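Local coordinates for protein aspartate-semialdehyde dehydrogenase (Vibrio cholerae, PDB 2R00) that catalyses the NADPH-dependent reductive dephosphorylation of L-aspartyl-4-phosphate to L-aspartate-semialdehyde, the second step from aspartate towards lysine, methionine and threonine, at residues Thr18-Val22 with Lys318-Ala324; Asn153-Ser159 with Phe241-Ala247; Gly164-Ile168 with Asp314-Lys318. All coordinates share one frame. Numbering follows the deposited sequence.

Interaction 1 (Thr18-Val22 with Lys318-Ala324); sequences TMLEV and KGAATNA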
ATOM      1  N   THR A  18      -4.759  -3.763  28.254  1.00 29.05           N
ATOM      2  CA  THR A  18      -3.487  -4.238  27.705  1.00 29.05           C
ATOM      3  C   THR A  18      -2.301  -3.687  28.497  1.00 29.14           C
ATOM      4  O   THR A  18      -1.323  -4.399  28.724  1.00 29.83           O
ATOM      5  CB  THR A  18      -3.360  -3.935  26.188  1.00 28.84           C
ATOM      6  OG1 THR A  18      -4.519  -4.430  25.505  1.00 27.85           O
ATOM      7  CG2 THR A  18      -2.120  -4.602  25.600  1.00 29.05           C
ATOM      8  N   MET A  19      -2.391  -2.428  28.931  1.00 29.07           N
ATOM      9  CA  MET A  19      -1.342  -1.825  29.763  1.00 28.99           C
ATOM     10  C   MET A  19      -1.086  -2.611  31.059  1.00 28.64           C
ATOM     11  O   MET A  19       0.061  -2.840  31.435  1.00 28.44           O
ATOM     12  CB  MET A  19      -1.653  -0.356  30.065  1.00 28.40           C
ATOM     13  CG  MET A  19      -1.381   0.574  28.892  1.00 28.71           C
ATOM     14  SD  MET A  19      -2.024   2.218  29.203  1.00 29.99           S
ATOM     15  CE  MET A  19      -1.178   3.158  27.922  1.00 27.87           C
ATOM     16  N   LEU A  20      -2.157  -3.016  31.734  1.00 28.73           N
ATOM     17  CA  LEU A  20      -2.039  -3.862  32.921  1.00 28.84           C
ATOM     18  C   LEU A  20      -1.279  -5.158  32.587  1.00 29.20           C
ATOM     19  O   LEU A  20      -0.328  -5.515  33.288  1.00 28.74           O
ATOM     20  CB  LEU A  20      -3.432  -4.146  33.516  1.00 29.01           C
ATOM     21  CG  LEU A  20      -3.610  -5.098  34.711  1.00 28.58           C
ATOM     22  CD1 LEU A  20      -4.890  -4.742  35.459  1.00 29.12           C
ATOM     23  CD2 LEU A  20      -3.681  -6.543  34.250  1.00 27.73           C
ATOM     24  N   GLU A  21      -1.686  -5.835  31.509  1.00 29.84           N
ATOM     25  CA  GLU A  21      -1.013  -7.063  31.039  1.00 31.05           C
ATOM     26  C   GLU A  21       0.469  -6.873  30.739  1.00 30.89           C
ATOM     27  O   GLU A  21       1.292  -7.749  31.045  1.00 31.27           O
ATOM     28  CB  GLU A  21      -1.681  -7.603  29.778  1.00 31.21           C
ATOM     29  CG  GLU A  21      -3.081  -8.135  29.981  1.00 32.31           C
ATOM     30  CD  GLU A  21      -3.742  -8.541  28.668  1.00 33.46           C
ATOM     31  OE1 GLU A  21      -4.987  -8.526  28.609  1.00 37.49           O
ATOM     32  OE2 GLU A  21      -3.022  -8.870  27.692  1.00 37.44           O
ATOM     33  N   VAL A  22       0.804  -5.740  30.123  1.00 30.27           N
ATOM     34  CA  VAL A  22       2.188  -5.449  29.765  1.00 30.02           C
ATOM     35  C   VAL A  22       3.037  -5.153  31.006  1.00 29.87           C
ATOM     36  O   VAL A  22       4.151  -5.635  31.105  1.00 29.61           O
ATOM     37  CB  VAL A  22       2.304  -4.332  28.682  1.00 30.02           C
ATOM     38  CG1 VAL A  22       3.760  -3.962  28.430  1.00 29.30           C
ATOM     39  CG2 VAL A  22       1.634  -4.781  27.375  1.00 29.41           C
ATOM     40  N   LYS A 318      -1.219  -3.614  21.757  1.00 35.55           N
ATOM     41  CA  LYS A 318      -0.054  -4.094  22.503  1.00 35.26           C
ATOM     42  C   LYS A 318       1.208  -3.306  22.156  1.00 34.44           C
ATOM     43  O   LYS A 318       2.081  -3.110  23.014  1.00 34.93           O
ATOM     44  CB  LYS A 318       0.154  -5.605  22.298  1.00 35.48           C
ATOM     45  CG  LYS A 318       1.002  -6.261  23.390  1.00 37.26           C
ATOM     46  CD  LYS A 318       0.634  -7.726  23.620  1.00 40.58           C
ATOM     47  CE  LYS A 318       1.207  -8.226  24.944  1.00 42.12           C
ATOM     48  NZ  LYS A 318       0.972  -9.679  25.148  1.00 43.94           N
ATOM     49  N   GLY A 319       1.292  -2.844  20.908  1.00 33.18           N
ATOM     50  CA  GLY A 319       2.383  -1.971  20.480  1.00 32.05           C
ATOM     51  C   GLY A 319       2.346  -0.637  21.213  1.00 30.90           C
ATOM     52  O   GLY A 319       3.357  -0.191  21.760  1.00 30.93           O
ATOM     53  N   ALA A 320       1.173  -0.012  21.224  1.00 29.85           N
ATOM     54  CA  ALA A 320       0.942   1.245  21.943  1.00 29.11           C
ATOM     55  C   ALA A 320       1.213   1.105  23.444  1.00 28.53           C
ATOM     56  O   ALA A 320       1.909   1.930  24.044  1.00 28.23           O
ATOM     57  CB  ALA A 320      -0.475   1.712  21.712  1.00 29.02           C
ATOM     58  N   ALA A 321       0.669   0.044  24.038  1.00 28.25           N
ATOM     59  CA  ALA A 321       0.785  -0.191  25.472  1.00 27.71           C
ATOM     60  C   ALA A 321       2.234  -0.433  25.872  1.00 27.44           C
ATOM     61  O   ALA A 321       2.714   0.126  26.854  1.00 27.36           O
ATOM     62  CB  ALA A 321      -0.093  -1.350  25.885  1.00 27.65           C
ATOM     63  N   THR A 322       2.931  -1.249  25.080  1.00 26.93           N
ATOM     64  CA  THR A 322       4.336  -1.562  25.310  1.00 26.04           C
ATOM     65  C   THR A 322       5.236  -0.334  25.200  1.00 25.46           C
ATOM     66  O   THR A 322       6.153  -0.166  26.013  1.00 25.17           O
ATOM     67  CB  THR A 322       4.808  -2.658  24.336  1.00 26.65           C
ATOM     68  OG1 THR A 322       4.022  -3.839  24.554  1.00 27.76           O
ATOM     69  CG2 THR A 322       6.291  -2.981  24.527  1.00 27.02           C
ATOM     70  N   ASN A 323       4.989   0.525  24.207  1.00 24.35           N
ATOM     71  CA  ASN A 323       5.791   1.743  24.075  1.00 23.90           C
ATOM     72  C   ASN A 323       5.701   2.593  25.345  1.00 23.72           C
ATOM     73  O   ASN A 323       6.721   3.078  25.861  1.00 23.94           O
ATOM     74  CB  ASN A 323       5.362   2.561  22.848  1.00 23.73           C
ATOM     75  CG  ASN A 323       6.409   3.572  22.433  1.00 24.29           C
ATOM     76  OD1 ASN A 323       7.412   3.217  21.808  1.00 24.25           O
ATOM     77  ND2 ASN A 323       6.188   4.841  22.780  1.00 23.69           N
ATOM     78  N   ALA A 324       4.472   2.743  25.839  1.00 23.54           N
ATOM     79  CA  ALA A 324       4.146   3.469  27.068  1.00 24.26           C
ATOM     80  C   ALA A 324       4.858   2.905  28.290  1.00 24.29           C
ATOM     81  O   ALA A 324       5.394   3.660  29.101  1.00 25.40           O
ATOM     82  CB  ALA A 324       2.634   3.446  27.295  1.00 23.65           C
TER
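The axes of helical segments Thr-18-Val-22 and Lys-318-Ala-324 approach to 8.8 Å and cross at -54°, with the CA atoms of Met-19 and Ala-321 only 5.1 Å apart. This pairing joins the first helix of the Rossmann-type nucleotide-binding domain, whose first turn includes Ala-14 and Val-15 of the predicted NADP(+) site, to the C-terminal helix 316-335. Close packing is possible because Ala-321 presents just a methyl group at the crossing. Its CB sits among Thr-18 CG2 (3.8 Å), Met-19 CG (3.8 Å) and Val-22 CG2 (4.1 Å), three residues on one face of helix 14-25. Met-19, extended beyond chi1, carries its CE to 3.9 Å from Ala-324 CB. Lys-318 lays its aliphatic chain beside Val-22, with CE 4.2 Å from CG2, and its ammonium forms a salt bridge with Glu-25. No hydrogen bond crosses the interface; Thr-322 turns its hydroxyl back into its own helix, OG1 donating to Lys-318 O at 2.6 Å, while OG1 also lies 3.8 Å from Val-22 CG2.

Interaction 2 (Asn153-Ser159 with Phe241-Ala247); sequences NVTTYQS and FYGHAEA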
ATOM      1  N   ASN A 153       8.237   8.595   2.105  1.00 23.32           N
ATOM      2  CA  ASN A 153       6.883   8.425   1.605  1.00 23.41           C
ATOM      3  C   ASN A 153       6.307   7.135   2.195  1.00 23.23           C
ATOM      4  O   ASN A 153       6.893   6.053   2.061  1.00 22.21           O
ATOM      5  CB  ASN A 153       6.865   8.402   0.070  1.00 23.44           C
ATOM      6  CG  ASN A 153       7.063   9.798  -0.541  1.00 24.81           C
ATOM      7  OD1 ASN A 153       8.011  10.504  -0.199  1.00 26.46           O
ATOM      8  ND2 ASN A 153       6.165  10.193  -1.441  1.00 24.39           N
ATOM      9  N   VAL A 154       5.168   7.261   2.865  1.00 23.08           N
ATOM     10  CA  VAL A 154       4.612   6.144   3.618  1.00 23.00           C
ATOM     11  C   VAL A 154       3.099   6.039   3.420  1.00 23.58           C
ATOM     12  O   VAL A 154       2.387   7.053   3.462  1.00 23.30           O
ATOM     13  CB  VAL A 154       4.987   6.224   5.127  1.00 22.59           C
ATOM     14  CG1 VAL A 154       4.498   7.554   5.783  1.00 22.37           C
ATOM     15  CG2 VAL A 154       4.478   4.993   5.898  1.00 22.58           C
ATOM     16  N   THR A 155       2.628   4.808   3.216  1.00 23.73           N
ATOM     17  CA  THR A 155       1.203   4.497   3.168  1.00 24.76           C
ATOM     18  C   THR A 155       0.844   3.593   4.352  1.00 25.11           C
ATOM     19  O   THR A 155       1.494   2.560   4.559  1.00 25.68           O
ATOM     20  CB  THR A 155       0.816   3.803   1.831  1.00 25.04           C
ATOM     21  OG1 THR A 155       1.170   4.650   0.733  1.00 25.08           O
ATOM     22  CG2 THR A 155      -0.689   3.534   1.778  1.00 25.58           C
ATOM     23  N   THR A 156      -0.158   3.996   5.139  1.00 25.04           N
ATOM     24  CA  THR A 156      -0.633   3.190   6.262  1.00 25.03           C
ATOM     25  C   THR A 156      -1.996   2.613   5.928  1.00 25.76           C
ATOM     26  O   THR A 156      -2.774   3.223   5.198  1.00 25.46           O
ATOM     27  CB  THR A 156      -0.747   3.990   7.603  1.00 24.88           C
ATOM     28  OG1 THR A 156      -1.812   4.953   7.519  1.00 25.17           O
ATOM     29  CG2 THR A 156       0.562   4.693   7.947  1.00 24.15           C
ATOM     30  N   TYR A 157      -2.287   1.450   6.499  1.00 26.62           N
ATOM     31  CA  TYR A 157      -3.503   0.723   6.188  1.00 28.11           C
ATOM     32  C   TYR A 157      -4.184   0.308   7.483  1.00 29.43           C
ATOM     33  O   TYR A 157      -3.568  -0.322   8.345  1.00 28.67           O
ATOM     34  CB  TYR A 157      -3.182  -0.535   5.375  1.00 27.75           C
ATOM     35  CG  TYR A 157      -2.388  -0.313   4.112  1.00 27.06           C
ATOM     36  CD1 TYR A 157      -1.004  -0.465   4.102  1.00 28.51           C
ATOM     37  CD2 TYR A 157      -3.022   0.014   2.920  1.00 27.35           C
ATOM     38  CE1 TYR A 157      -0.260  -0.287   2.937  1.00 27.73           C
ATOM     39  CE2 TYR A 157      -2.295   0.192   1.743  1.00 27.93           C
ATOM     40  CZ  TYR A 157      -0.912   0.043   1.760  1.00 28.25           C
ATOM     41  OH  TYR A 157      -0.182   0.233   0.607  1.00 27.76           O
ATOM     42  N   GLN A 158      -5.455   0.670   7.605  1.00 31.33           N
ATOM     43  CA  GLN A 158      -6.281   0.267   8.730  1.00 34.17           C
ATOM     44  C   GLN A 158      -7.724   0.117   8.266  1.00 34.85           C
ATOM     45  O   GLN A 158      -8.110   0.670   7.238  1.00 34.87           O
ATOM     46  CB  GLN A 158      -6.187   1.290   9.870  1.00 33.80           C
ATOM     47  CG  GLN A 158      -6.608   2.692   9.485  1.00 35.19           C
ATOM     48  CD  GLN A 158      -6.214   3.734  10.522  1.00 36.69           C
ATOM     49  OE1 GLN A 158      -6.315   3.496  11.730  1.00 41.66           O
ATOM     50  NE2 GLN A 158      -5.753   4.895  10.054  1.00 38.57           N
ATOM     51  N   SER A 159      -8.510  -0.629   9.040  1.00 36.34           N
ATOM     52  CA  SER A 159      -9.912  -0.911   8.721  1.00 37.91           C
ATOM     53  C   SER A 159     -10.736   0.367   8.649  1.00 39.18           C
ATOM     54  O   SER A 159     -10.478   1.316   9.390  1.00 38.75           O
ATOM     55  CB  SER A 159     -10.507  -1.781   9.816  1.00 37.49           C
ATOM     56  OG  SER A 159     -10.502  -1.065  11.041  1.00 37.87           O
ATOM     57  N   PHE A 241      -9.950  -5.289   7.533  1.00 34.00           N
ATOM     58  CA  PHE A 241      -8.525  -5.395   7.884  1.00 33.85           C
ATOM     59  C   PHE A 241      -8.279  -5.663   9.373  1.00 33.99           C
ATOM     60  O   PHE A 241      -8.722  -4.884  10.235  1.00 34.60           O
ATOM     61  CB  PHE A 241      -7.800  -4.102   7.472  1.00 32.95           C
ATOM     62  CG  PHE A 241      -6.358  -4.291   7.071  1.00 31.66           C
ATOM     63  CD1 PHE A 241      -6.013  -5.136   6.013  1.00 29.73           C
ATOM     64  CD2 PHE A 241      -5.345  -3.571   7.711  1.00 30.00           C
ATOM     65  CE1 PHE A 241      -4.682  -5.289   5.626  1.00 28.54           C
ATOM     66  CE2 PHE A 241      -4.003  -3.712   7.327  1.00 28.95           C
ATOM     67  CZ  PHE A 241      -3.677  -4.578   6.279  1.00 29.73           C
ATOM     68  N   TYR A 242      -7.552  -6.744   9.657  1.00 33.68           N
ATOM     69  CA  TYR A 242      -7.129  -7.112  11.019  1.00 33.70           C
ATOM     70  C   TYR A 242      -5.646  -6.804  11.238  1.00 32.96           C
ATOM     71  O   TYR A 242      -4.776  -7.390  10.595  1.00 32.65           O
ATOM     72  CB  TYR A 242      -7.411  -8.602  11.300  1.00 34.66           C
ATOM     73  CG  TYR A 242      -8.883  -8.952  11.212  1.00 36.10           C
ATOM     74  CD1 TYR A 242      -9.706  -8.863  12.338  1.00 37.75           C
ATOM     75  CD2 TYR A 242      -9.458  -9.345  10.001  1.00 37.80           C
ATOM     76  CE1 TYR A 242     -11.069  -9.164  12.261  1.00 38.64           C
ATOM     77  CE2 TYR A 242     -10.819  -9.653   9.913  1.00 38.03           C
ATOM     78  CZ  TYR A 242     -11.614  -9.555  11.050  1.00 37.58           C
ATOM     79  OH  TYR A 242     -12.952  -9.848  10.973  1.00 37.63           O
ATOM     80  N   GLY A 243      -5.371  -5.877  12.148  1.00 32.16           N
ATOM     81  CA  GLY A 243      -4.019  -5.412  12.398  1.00 31.13           C
ATOM     82  C   GLY A 243      -3.735  -4.166  11.585  1.00 31.00           C
ATOM     83  O   GLY A 243      -4.646  -3.557  11.010  1.00 30.87           O
ATOM     84  N   HIS A 244      -2.465  -3.793  11.527  1.00 30.40           N
ATOM     85  CA  HIS A 244      -2.059  -2.554  10.895  1.00 30.74           C
ATOM     86  C   HIS A 244      -0.815  -2.777  10.052  1.00 29.65           C
ATOM     87  O   HIS A 244       0.077  -3.533  10.437  1.00 29.24           O
ATOM     88  CB  HIS A 244      -1.795  -1.487  11.969  1.00 31.75           C
ATOM     89  CG  HIS A 244      -1.356  -0.168  11.417  1.00 34.98           C
ATOM     90  ND1 HIS A 244      -0.039   0.239  11.425  1.00 38.24           N
ATOM     91  CD2 HIS A 244      -2.056   0.830  10.826  1.00 38.18           C
ATOM     92  CE1 HIS A 244       0.055   1.432  10.866  1.00 38.96           C
ATOM     93  NE2 HIS A 244      -1.154   1.812  10.491  1.00 39.66           N
ATOM     94  N   ALA A 245      -0.756  -2.111   8.906  1.00 28.45           N
ATOM     95  CA  ALA A 245       0.398  -2.240   8.019  1.00 27.95           C
ATOM     96  C   ALA A 245       0.800  -0.889   7.448  1.00 27.53           C
ATOM     97  O   ALA A 245      -0.029   0.022   7.366  1.00 27.62           O
ATOM     98  CB  ALA A 245       0.100  -3.225   6.899  1.00 27.23           C
ATOM     99  N   GLU A 246       2.075  -0.774   7.070  1.00 27.28           N
ATOM    100  CA  GLU A 246       2.626   0.408   6.414  1.00 27.37           C
ATOM    101  C   GLU A 246       3.582  -0.015   5.325  1.00 26.81           C
ATOM    102  O   GLU A 246       4.374  -0.915   5.528  1.00 26.85           O
ATOM    103  CB  GLU A 246       3.424   1.256   7.389  1.00 27.97           C
ATOM    104  CG  GLU A 246       2.689   1.614   8.631  1.00 29.71           C
ATOM    105  CD  GLU A 246       3.539   2.372   9.581  1.00 31.45           C
ATOM    106  OE1 GLU A 246       4.759   2.115   9.650  1.00 34.26           O
ATOM    107  OE2 GLU A 246       2.985   3.231  10.263  1.00 33.28           O
ATOM    108  N   ALA A 247       3.503   0.652   4.180  1.00 26.34           N
ATOM    109  CA  ALA A 247       4.481   0.517   3.109  1.00 25.63           C
ATOM    110  C   ALA A 247       5.350   1.762   3.173  1.00 25.26           C
ATOM    111  O   ALA A 247       4.825   2.888   3.194  1.00 25.31           O
ATOM    112  CB  ALA A 247       3.775   0.430   1.754  1.00 25.14           C
TER
HETATM  113  O   HOH W   1      -7.124  -2.415  11.473  1.00 31.89           O
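Tyr-157, in the m rotamer, lays its ring along the neighbouring strand: CD1 is 4.1 Å from Ala-245 CB and CE1 4.3 Å from Ala-247 CB. The two alanines leave room for the ring, and Phe-241 packs at the base of the side chain, its CE2 3.8 Å from Tyr-157 CB. Beyond the segments the ring meets Trp-310, and its hydroxyl bonds to Tyr-157 of the second subunit, placing this face of the sheet at the dimer interface. Apart from Phe-241, in the loop before strand 244-252, these side chains ride on antiparallel strands of the dimerisation domain's mixed sheet. Thr-155 and Ala-247 form a hydrogen-bonded pair: Thr-155 N donates to Ala-247 O at 2.9 Å and Ala-247 N to Thr-155 O at 2.8 Å. In the next such pair Tyr-157 N reaches Ala-245 O at 2.8 Å, but the return bond from Ala-245 N to Tyr-157 O is weak at 3.4 Å.

The opposite face carries Thr-156 and Glu-246, a non-hydrogen-bonded pair, with Thr-156 CG2 3.7 Å from Glu-246 OE2. His-244, the predicted proton acceptor, has chi1 t, which brings its ring close to the partner strand: NE2 is 3.6 Å from Thr-156 CB and CD2 3.1 Å from Tyr-157 O. Its ND1 is hydrogen-bonded to Gln-135. Gln-158, a predicted substrate ligand, takes chi1 p and chi2 t; its CB lies 4.3 Å from His-244 CD2, while its amide bonds to Glu-212 and weakly to Arg-237. The strand pairing ends beside these two predicted active-site residues and sets them side by side, consistent with a role in shaping the active site.

Interaction 3 (Gly164-Ile168 with Asp314-Lys318); sequences GKAGI and DNVRK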
ATOM      1  N   GLY A 164     -10.498  -4.539  14.376  1.00 53.91           N
ATOM      2  CA  GLY A 164      -9.309  -5.246  13.901  1.00 54.92           C
ATOM      3  C   GLY A 164      -8.018  -4.892  14.625  1.00 55.57           C
ATOM      4  O   GLY A 164      -6.955  -5.428  14.301  1.00 55.36           O
ATOM      5  N   LYS A 165      -8.118  -4.004  15.614  1.00 56.31           N
ATOM      6  CA  LYS A 165      -6.957  -3.498  16.360  1.00 57.11           C
ATOM      7  C   LYS A 165      -6.219  -4.580  17.166  1.00 57.64           C
ATOM      8  O   LYS A 165      -5.081  -4.370  17.597  1.00 57.55           O
ATOM      9  CB  LYS A 165      -7.381  -2.350  17.294  1.00 57.14           C
ATOM     10  CG  LYS A 165      -8.151  -1.195  16.637  1.00 57.28           C
ATOM     11  CD  LYS A 165      -7.238  -0.223  15.896  1.00 57.37           C
ATOM     12  CE  LYS A 165      -7.211  -0.487  14.393  1.00 57.92           C
ATOM     13  NZ  LYS A 165      -8.442  -0.020  13.684  1.00 56.66           N
ATOM     14  N   ALA A 166      -6.874  -5.725  17.362  1.00 58.41           N
ATOM     15  CA  ALA A 166      -6.314  -6.847  18.122  1.00 59.33           C
ATOM     16  C   ALA A 166      -5.749  -7.948  17.221  1.00 60.10           C
ATOM     17  O   ALA A 166      -4.909  -8.739  17.659  1.00 60.12           O
ATOM     18  CB  ALA A 166      -7.363  -7.423  19.064  1.00 59.19           C
ATOM     19  N   GLY A 167      -6.231  -8.005  15.978  1.00 60.97           N
ATOM     20  CA  GLY A 167      -5.749  -8.958  14.969  1.00 62.02           C
ATOM     21  C   GLY A 167      -5.951 -10.439  15.259  1.00 62.80           C
ATOM     22  O   GLY A 167      -5.507 -11.289  14.479  1.00 62.99           O
ATOM     23  N   ILE A 168      -6.615 -10.747  16.377  1.00 63.43           N
ATOM     24  CA  ILE A 168      -6.835 -12.129  16.831  1.00 63.76           C
ATOM     25  C   ILE A 168      -8.326 -12.390  17.117  1.00 64.09           C
ATOM     26  O   ILE A 168      -8.708 -13.488  17.531  1.00 64.08           O
ATOM     27  CB  ILE A 168      -5.936 -12.476  18.072  1.00 63.85           C
ATOM     28  CG1 ILE A 168      -5.671 -13.985  18.167  1.00 63.78           C
ATOM     29  CG2 ILE A 168      -6.513 -11.895  19.379  1.00 63.67           C
ATOM     30  CD1 ILE A 168      -4.368 -14.344  18.869  1.00 63.12           C
ATOM     31  N   ASP A 314       0.586  -6.728  14.293  1.00 33.87           N
ATOM     32  CA  ASP A 314      -0.577  -7.599  14.413  1.00 35.26           C
ATOM     33  C   ASP A 314      -1.492  -7.080  15.520  1.00 35.68           C
ATOM     34  O   ASP A 314      -2.663  -6.777  15.270  1.00 36.16           O
ATOM     35  CB  ASP A 314      -0.168  -9.055  14.681  1.00 35.70           C
ATOM     36  CG  ASP A 314      -1.358 -10.005  14.675  1.00 37.70           C
ATOM     37  OD1 ASP A 314      -2.270  -9.840  13.825  1.00 39.07           O
ATOM     38  OD2 ASP A 314      -1.383 -10.919  15.529  1.00 39.59           O
ATOM     39  N   ASN A 315      -0.958  -6.956  16.734  1.00 36.07           N
ATOM     40  CA  ASN A 315      -1.727  -6.379  17.833  1.00 36.34           C
ATOM     41  C   ASN A 315      -1.361  -4.918  18.057  1.00 36.28           C
ATOM     42  O   ASN A 315      -0.375  -4.601  18.734  1.00 36.63           O
ATOM     43  CB  ASN A 315      -1.594  -7.198  19.125  1.00 36.42           C
ATOM     44  CG  ASN A 315      -2.671  -6.860  20.142  1.00 37.50           C
ATOM     45  OD1 ASN A 315      -3.289  -7.749  20.730  1.00 38.12           O
ATOM     46  ND2 ASN A 315      -2.914  -5.565  20.346  1.00 36.10           N
ATOM     47  N   VAL A 316      -2.180  -4.040  17.485  1.00 36.23           N
ATOM     48  CA  VAL A 316      -1.946  -2.597  17.514  1.00 36.53           C
ATOM     49  C   VAL A 316      -1.959  -2.031  18.934  1.00 36.22           C
ATOM     50  O   VAL A 316      -1.140  -1.178  19.271  1.00 36.09           O
ATOM     51  CB  VAL A 316      -2.959  -1.838  16.611  1.00 36.60           C
ATOM     52  CG1 VAL A 316      -2.670  -0.353  16.615  1.00 36.97           C
ATOM     53  CG2 VAL A 316      -2.897  -2.363  15.183  1.00 36.89           C
ATOM     54  N   ARG A 317      -2.885  -2.517  19.754  1.00 36.22           N
ATOM     55  CA  ARG A 317      -3.012  -2.078  21.141  1.00 36.88           C
ATOM     56  C   ARG A 317      -1.776  -2.421  21.978  1.00 36.12           C
ATOM     57  O   ARG A 317      -1.332  -1.607  22.792  1.00 36.09           O
ATOM     58  CB  ARG A 317      -4.283  -2.657  21.776  1.00 36.73           C
ATOM     59  CG  ARG A 317      -5.556  -2.291  21.020  1.00 38.46           C
ATOM     60  CD  ARG A 317      -6.802  -2.882  21.672  1.00 39.44           C
ATOM     61  NE  ARG A 317      -7.976  -2.805  20.796  1.00 45.33           N
ATOM     62  CZ  ARG A 317      -8.761  -1.733  20.652  1.00 47.86           C
ATOM     63  NH1 ARG A 317      -8.527  -0.612  21.332  1.00 49.33           N
ATOM     64  NH2 ARG A 317      -9.797  -1.783  19.821  1.00 48.94           N
ATOM     65  N   LYS A 318      -1.219  -3.614  21.757  1.00 35.55           N
ATOM     66  CA  LYS A 318      -0.054  -4.094  22.503  1.00 35.26           C
ATOM     67  C   LYS A 318       1.208  -3.306  22.156  1.00 34.44           C
ATOM     68  O   LYS A 318       2.081  -3.110  23.014  1.00 34.93           O
ATOM     69  CB  LYS A 318       0.154  -5.605  22.298  1.00 35.48           C
ATOM     70  CG  LYS A 318       1.002  -6.261  23.390  1.00 37.26           C
ATOM     71  CD  LYS A 318       0.634  -7.726  23.620  1.00 40.58           C
ATOM     72  CE  LYS A 318       1.207  -8.226  24.944  1.00 42.12           C
ATOM     73  NZ  LYS A 318       0.972  -9.679  25.148  1.00 43.94           N
TER
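Segments Gly-164-Ile-168 and Asp-314-Lys-318 make a loop-to-helix-start contact near the protein surface, largely polar and backbone-mediated. The first lies in the irregular chain after strand 149-159; the second runs from just after strand 306-313 into the C-terminal helix 316-335. Their CA atoms run closest at Ala-166 and Asn-315, 4.6 Å apart, and 345 Å² is buried in all. One hydrogen bond crosses, from Val-316 N to Lys-165 O at 2.9 Å, with an N-H...O angle of 131°. Val-316 is the first residue of the helix, so its amide lacks an acceptor one helical turn back, and the loop carbonyl supplies one.

Asn-315 occupies the N-cap position of this helix and is also a predicted NADP(+)-binding residue. The helix start therefore belongs to the junction between the dimerisation domain and the Rossmann-type domain, where Arg-317 packs against Ala-14 and Val-15 of the predicted dinucleotide site. Lys-165 also packs on that arginine: its CB sits over one face of the guanidinium, 3.5 Å from Arg-317 NH2. The lysine then folds away through chi1 and chi2 both m, and its NZ bonds to Ala-163 O.

Two glycines suit the loop's course. At Gly-164 (phi 86°) a CB would jam against the carbonyl oxygen of the preceding residue; at Gly-167 (phi 63°) it would point toward the partner segment and fall 2.5 Å from Asp-314 OD1, a clash. The lack of a side chain on Gly-167 leaves room for the Asp-314 carboxylate.

How the interactions relate
Interactions 1 and 2 are buried, whereas interaction 3 lies near the surface. Helix 316-335 serves two of them: its opening residues meet the loop of interaction 3 and its next turns pack on the Rossmann-type domain in interaction 1. Lys-318 belongs to both segments but makes its contacts in interaction 1. The chemistry follows position: apolar packing of the C-terminal helix on the nucleotide-binding domain in interaction 1, strand hydrogen bonding within one domain's sheet in interaction 2, and a single backbone bond at a helix start in interaction 3. Interactions 2 and 3 touch directly. Gly-243 N lies 2.7 Å from Gly-164 O, a probable hydrogen bond, and His-244 CB is 3.5 Å from Val-316 CG2.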